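Methylated-DNA--protein-cysteine methyltransferase (Thermococcus kodakarensis, PDB 1MGT) repairs O6-methylguanine and O4-methylthymine in DNA by moving the methyl group onto one of its own cysteines, a suicide reaction that permanently inactivates it. Local coordinates at residues 86-97 with 125-135. Residues are numbered along the deposited sequence; the frame is centred on the assembly and turned at random.
Sequences FEGVTPFEKKVY and AVGGAMKRNPY. With SO4 (sulfate ion), chain D.
With Tyr97 CG anti to its carbonyl carbon (chi1 -58°) and Asn133 CG anti to its backbone N (chi1 178°), the phenol ring reaches the C-terminal end of helix 125-131 and the Asn133 amide, inclined to the ring, places OD1 over the centre of one face. Segments 91-97 and 125-131, both in the helix-turn-helix-class DNA-binding domain, cross almost perpendicularly (-87°), their axes coming within 9.9 Å. Tyr97 OH donates to Ala129 O at 2.6 Å, somewhat tilted from the carbonyl plane. Asn133 OD1 also closes an Asx turn by accepting from Tyr135 N. At the Tyr97 ring edge lies Met130 CE, pressed tightly against Val96 CG1 at 3.5 Å; the Met130 and Asn133 side chains also touch Cys141, inferred to be the methyl-accepting nucleophile, which places the contact beside the active site. At the N-terminus of helix 91-97, the N-cap Thr90 and Glu93 form a capping box, and Arg50 makes a salt bridge with Glu93. Where the chain before helix 91-97 meets the chain after helix 125-131, the edge of Tyr135 meets the face of Phe86. Tyr135 OH accepts a bent bond from Phe86 N at 2.8 Å and donates to a water that in turn donates to Glu87 O.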
loop_
_atom_site.group_PDB
_atom_site.type_symbol
_atom_site.label_atom_id
_atom_site.label_comp_id
_atom_site.label_asym_id
_atom_site.label_seq_id
_atom_site.Cartn_x
_atom_site.Cartn_y
_atom_site.Cartn_z
ATOM N N PHE A 86 -9.622 5.687 -5.351
ATOM C CA PHE A 86 -10.348 4.446 -5.414
ATOM C C PHE A 86 -10.697 4.074 -6.850
ATOM O O PHE A 86 -11.609 3.282 -7.083
ATOM C CB PHE A 86 -11.591 4.343 -4.509
ATOM C CG PHE A 86 -11.111 4.182 -3.073
ATOM C CD1 PHE A 86 -11.086 5.256 -2.224
ATOM C CD2 PHE A 86 -10.669 2.931 -2.653
ATOM C CE1 PHE A 86 -10.632 5.137 -0.917
ATOM C CE2 PHE A 86 -10.211 2.819 -1.348
ATOM C CZ PHE A 86 -10.193 3.891 -0.500
ATOM N N GLU A 87 -9.974 4.630 -7.832
ATOM C CA GLU A 87 -10.230 4.265 -9.224
ATOM C C GLU A 87 -9.668 2.855 -9.426
ATOM O O GLU A 87 -8.572 2.582 -8.923
ATOM C CB GLU A 87 -9.495 5.230 -10.183
ATOM C CG GLU A 87 -10.120 6.611 -10.245
ATOM C CD GLU A 87 -9.344 7.598 -11.109
ATOM O OE1 GLU A 87 -8.516 7.216 -11.940
ATOM O OE2 GLU A 87 -9.535 8.819 -10.971
ATOM N N GLY A 88 -10.409 1.982 -10.084
ATOM C CA GLY A 88 -10.024 0.613 -10.351
ATOM C C GLY A 88 -10.106 -0.276 -9.081
ATOM O O GLY A 88 -9.441 -1.304 -9.052
ATOM N N VAL A 89 -10.867 0.145 -8.098
ATOM C CA VAL A 89 -10.995 -0.663 -6.844
ATOM C C VAL A 89 -12.463 -1.096 -6.768
ATOM O O VAL A 89 -13.325 -0.215 -6.948
ATOM C CB VAL A 89 -10.572 0.149 -5.622
ATOM C CG1 VAL A 89 -10.763 -0.628 -4.297
ATOM C CG2 VAL A 89 -9.087 0.524 -5.709
ATOM N N THR A 90 -12.730 -2.368 -6.596
ATOM C CA THR A 90 -14.139 -2.835 -6.514
ATOM C C THR A 90 -14.745 -2.435 -5.178
ATOM O O THR A 90 -14.066 -2.118 -4.190
ATOM C CB THR A 90 -14.262 -4.349 -6.680
ATOM O OG1 THR A 90 -13.696 -5.035 -5.543
ATOM C CG2 THR A 90 -13.614 -4.880 -7.946
ATOM N N PRO A 91 -16.077 -2.414 -5.081
ATOM C CA PRO A 91 -16.758 -2.070 -3.850
ATOM C C PRO A 91 -16.293 -2.989 -2.702
ATOM O O PRO A 91 -16.098 -2.476 -1.588
ATOM C CB PRO A 91 -18.237 -2.287 -4.177
ATOM C CG PRO A 91 -18.312 -2.110 -5.677
ATOM C CD PRO A 91 -17.029 -2.748 -6.186
ATOM N N PHE A 92 -16.112 -4.267 -2.949
ATOM C CA PHE A 92 -15.656 -5.205 -1.922
ATOM C C PHE A 92 -14.237 -4.820 -1.470
ATOM O O PHE A 92 -13.915 -4.698 -0.305
ATOM C CB PHE A 92 -15.626 -6.645 -2.401
ATOM C CG PHE A 92 -14.941 -7.577 -1.434
ATOM C CD1 PHE A 92 -15.543 -7.826 -0.199
ATOM C CD2 PHE A 92 -13.782 -8.236 -1.749
ATOM C CE1 PHE A 92 -14.942 -8.690 0.693
ATOM C CE2 PHE A 92 -13.172 -9.091 -0.858
ATOM C CZ PHE A 92 -13.760 -9.312 0.368
ATOM N N GLU A 93 -13.335 -4.650 -2.471
ATOM C CA GLU A 93 -11.968 -4.270 -2.117
ATOM C C GLU A 93 -11.938 -3.002 -1.306
ATOM O O GLU A 93 -11.209 -2.900 -0.320
ATOM C CB GLU A 93 -11.111 -4.120 -3.405
ATOM C CG GLU A 93 -10.871 -5.472 -4.081
ATOM C CD GLU A 93 -10.474 -5.329 -5.550
ATOM O OE1 GLU A 93 -10.419 -4.178 -6.045
ATOM O OE2 GLU A 93 -10.220 -6.374 -6.186
ATOM N N LYS A 94 -12.709 -1.980 -1.676
ATOM C CA LYS A 94 -12.753 -0.734 -0.963
ATOM C C LYS A 94 -13.176 -0.945 0.500
ATOM O O LYS A 94 -12.585 -0.326 1.386
ATOM C CB LYS A 94 -13.744 0.255 -1.589
ATOM C CG LYS A 94 -13.854 1.592 -0.854
ATOM C CD LYS A 94 -14.497 2.617 -1.809
ATOM C CE LYS A 94 -14.590 3.979 -1.117
ATOM N NZ LYS A 94 -15.623 4.823 -1.798
ATOM N N LYS A 95 -14.174 -1.785 0.689
ATOM C CA LYS A 95 -14.687 -2.087 2.043
ATOM C C LYS A 95 -13.583 -2.694 2.893
ATOM O O LYS A 95 -13.358 -2.301 4.043
ATOM C CB LYS A 95 -15.882 -3.022 1.948
ATOM C CG LYS A 95 -16.463 -3.564 3.256
ATOM C CD LYS A 95 -17.343 -4.779 2.915
ATOM C CE LYS A 95 -18.104 -5.316 4.112
ATOM N NZ LYS A 95 -18.491 -6.758 3.884
ATOM N N VAL A 96 -12.862 -3.642 2.305
ATOM C CA VAL A 96 -11.750 -4.261 3.044
ATOM C C VAL A 96 -10.681 -3.228 3.345
ATOM O O VAL A 96 -10.196 -3.117 4.492
ATOM C CB VAL A 96 -11.179 -5.444 2.250
ATOM C CG1 VAL A 96 -9.858 -5.940 2.841
ATOM C CG2 VAL A 96 -12.190 -6.572 2.122
ATOM N N TYR A 97 -10.263 -2.432 2.345
ATOM C CA TYR A 97 -9.213 -1.440 2.565
ATOM C C TYR A 97 -9.559 -0.409 3.622
ATOM O O TYR A 97 -8.769 -0.009 4.472
ATOM C CB TYR A 97 -8.834 -0.687 1.249
ATOM C CG TYR A 97 -8.376 -1.617 0.156
ATOM C CD1 TYR A 97 -7.853 -2.872 0.401
ATOM C CD2 TYR A 97 -8.448 -1.223 -1.198
ATOM C CE1 TYR A 97 -7.442 -3.734 -0.583
ATOM C CE2 TYR A 97 -8.041 -2.086 -2.200
ATOM C CZ TYR A 97 -7.539 -3.324 -1.916
ATOM O OH TYR A 97 -7.149 -4.191 -2.914
ATOM N N ALA A 125 -10.830 -14.465 -0.177
ATOM C CA ALA A 125 -11.259 -13.161 -0.734
ATOM C C ALA A 125 -10.405 -12.036 -0.214
ATOM O O ALA A 125 -9.999 -11.094 -0.926
ATOM C CB ALA A 125 -12.749 -12.955 -0.442
ATOM N N VAL A 126 -10.045 -12.060 1.088
ATOM C CA VAL A 126 -9.215 -11.043 1.712
ATOM C C VAL A 126 -7.800 -11.122 1.125
ATOM O O VAL A 126 -7.196 -10.082 0.879
ATOM C CB VAL A 126 -9.123 -11.244 3.249
ATOM C CG1 VAL A 126 -8.008 -10.413 3.862
ATOM C CG2 VAL A 126 -10.467 -10.804 3.852
ATOM N N GLY A 127 -7.328 -12.347 0.918
ATOM C CA GLY A 127 -5.987 -12.532 0.341
ATOM C C GLY A 127 -5.979 -11.906 -1.070
ATOM O O GLY A 127 -5.036 -11.177 -1.406
ATOM N N GLY A 128 -6.992 -12.167 -1.867
ATOM C CA GLY A 128 -7.067 -11.598 -3.221
ATOM C C GLY A 128 -7.048 -10.079 -3.177
ATOM O O GLY A 128 -6.405 -9.422 -4.015
ATOM N N ALA A 129 -7.793 -9.478 -2.240
ATOM C CA ALA A 129 -7.824 -8.035 -2.108
ATOM C C ALA A 129 -6.473 -7.491 -1.681
ATOM O O ALA A 129 -6.047 -6.424 -2.143
ATOM C CB ALA A 129 -8.930 -7.589 -1.148
ATOM N N MET A 130 -5.747 -8.195 -0.794
ATOM C CA MET A 130 -4.446 -7.695 -0.363
ATOM C C MET A 130 -3.452 -7.733 -1.523
ATOM O O MET A 130 -2.656 -6.799 -1.680
ATOM C CB MET A 130 -3.873 -8.507 0.800
ATOM C CG MET A 130 -4.688 -8.444 2.085
ATOM S SD MET A 130 -4.866 -6.766 2.707
ATOM C CE MET A 130 -6.487 -6.341 2.138
ATOM N N LYS A 131 -3.508 -8.806 -2.319
ATOM C CA LYS A 131 -2.599 -8.901 -3.461
ATOM C C LYS A 131 -2.784 -7.745 -4.444
ATOM O O LYS A 131 -1.826 -7.250 -5.066
ATOM C CB LYS A 131 -2.909 -10.201 -4.225
ATOM C CG LYS A 131 -1.902 -10.461 -5.350
ATOM C CD LYS A 131 -2.399 -11.615 -6.206
ATOM C CE LYS A 131 -1.222 -12.271 -6.949
ATOM N NZ LYS A 131 -1.761 -13.028 -8.128
ATOM N N ARG A 132 -4.025 -7.322 -4.611
ATOM C CA ARG A 132 -4.376 -6.264 -5.530
ATOM C C ARG A 132 -4.339 -4.874 -4.974
ATOM O O ARG A 132 -4.669 -3.945 -5.730
ATOM C CB ARG A 132 -5.784 -6.534 -6.112
ATOM C CG ARG A 132 -5.777 -7.798 -6.995
ATOM C CD ARG A 132 -7.190 -8.319 -7.172
ATOM N NE ARG A 132 -7.280 -9.397 -8.156
ATOM C CZ ARG A 132 -7.077 -10.682 -7.884
ATOM N NH1 ARG A 132 -6.772 -11.068 -6.643
ATOM N NH2 ARG A 132 -7.192 -11.601 -8.839
ATOM N N ASN A 133 -4.000 -4.670 -3.703
ATOM C CA ASN A 133 -4.015 -3.331 -3.146
ATOM C C ASN A 133 -3.118 -2.386 -3.931
ATOM O O ASN A 133 -1.905 -2.575 -3.971
ATOM C CB ASN A 133 -3.525 -3.445 -1.678
ATOM C CG ASN A 133 -3.442 -2.107 -0.983
ATOM O OD1 ASN A 133 -4.114 -1.161 -1.378
ATOM N ND2 ASN A 133 -2.627 -2.060 0.074
ATOM N N PRO A 134 -3.686 -1.338 -4.517
ATOM C CA PRO A 134 -2.885 -0.372 -5.264
ATOM C C PRO A 134 -2.299 0.682 -4.368
ATOM O O PRO A 134 -1.571 1.589 -4.774
ATOM C CB PRO A 134 -3.929 0.220 -6.236
ATOM C CG PRO A 134 -5.205 0.186 -5.480
ATOM C CD PRO A 134 -5.124 -1.025 -4.584
ATOM N N TYR A 135 -2.583 0.635 -3.031
ATOM C CA TYR A 135 -2.108 1.592 -2.091
ATOM C C TYR A 135 -1.312 1.020 -0.897
ATOM O O TYR A 135 -1.728 1.251 0.261
ATOM C CB TYR A 135 -3.310 2.365 -1.487
ATOM C CG TYR A 135 -4.333 2.862 -2.500
ATOM C CD1 TYR A 135 -5.667 2.515 -2.344
ATOM C CD2 TYR A 135 -3.968 3.681 -3.561
ATOM C CE1 TYR A 135 -6.625 2.974 -3.234
ATOM C CE2 TYR A 135 -4.926 4.131 -4.468
ATOM C CZ TYR A 135 -6.241 3.772 -4.301
ATOM O OH TYR A 135 -7.222 4.210 -5.178
HETATM S S SO4 D . -8.764 -8.529 -11.655
HETATM O O1 SO4 D . -9.193 -7.382 -12.514
HETATM O O2 SO4 D . -7.330 -8.359 -11.252
HETATM O O3 SO4 D . -8.912 -9.811 -12.425
HETATM O O4 SO4 D . -9.614 -8.611 -10.422
HETATM O O HOH W 1 -6.680 4.017 -7.714
#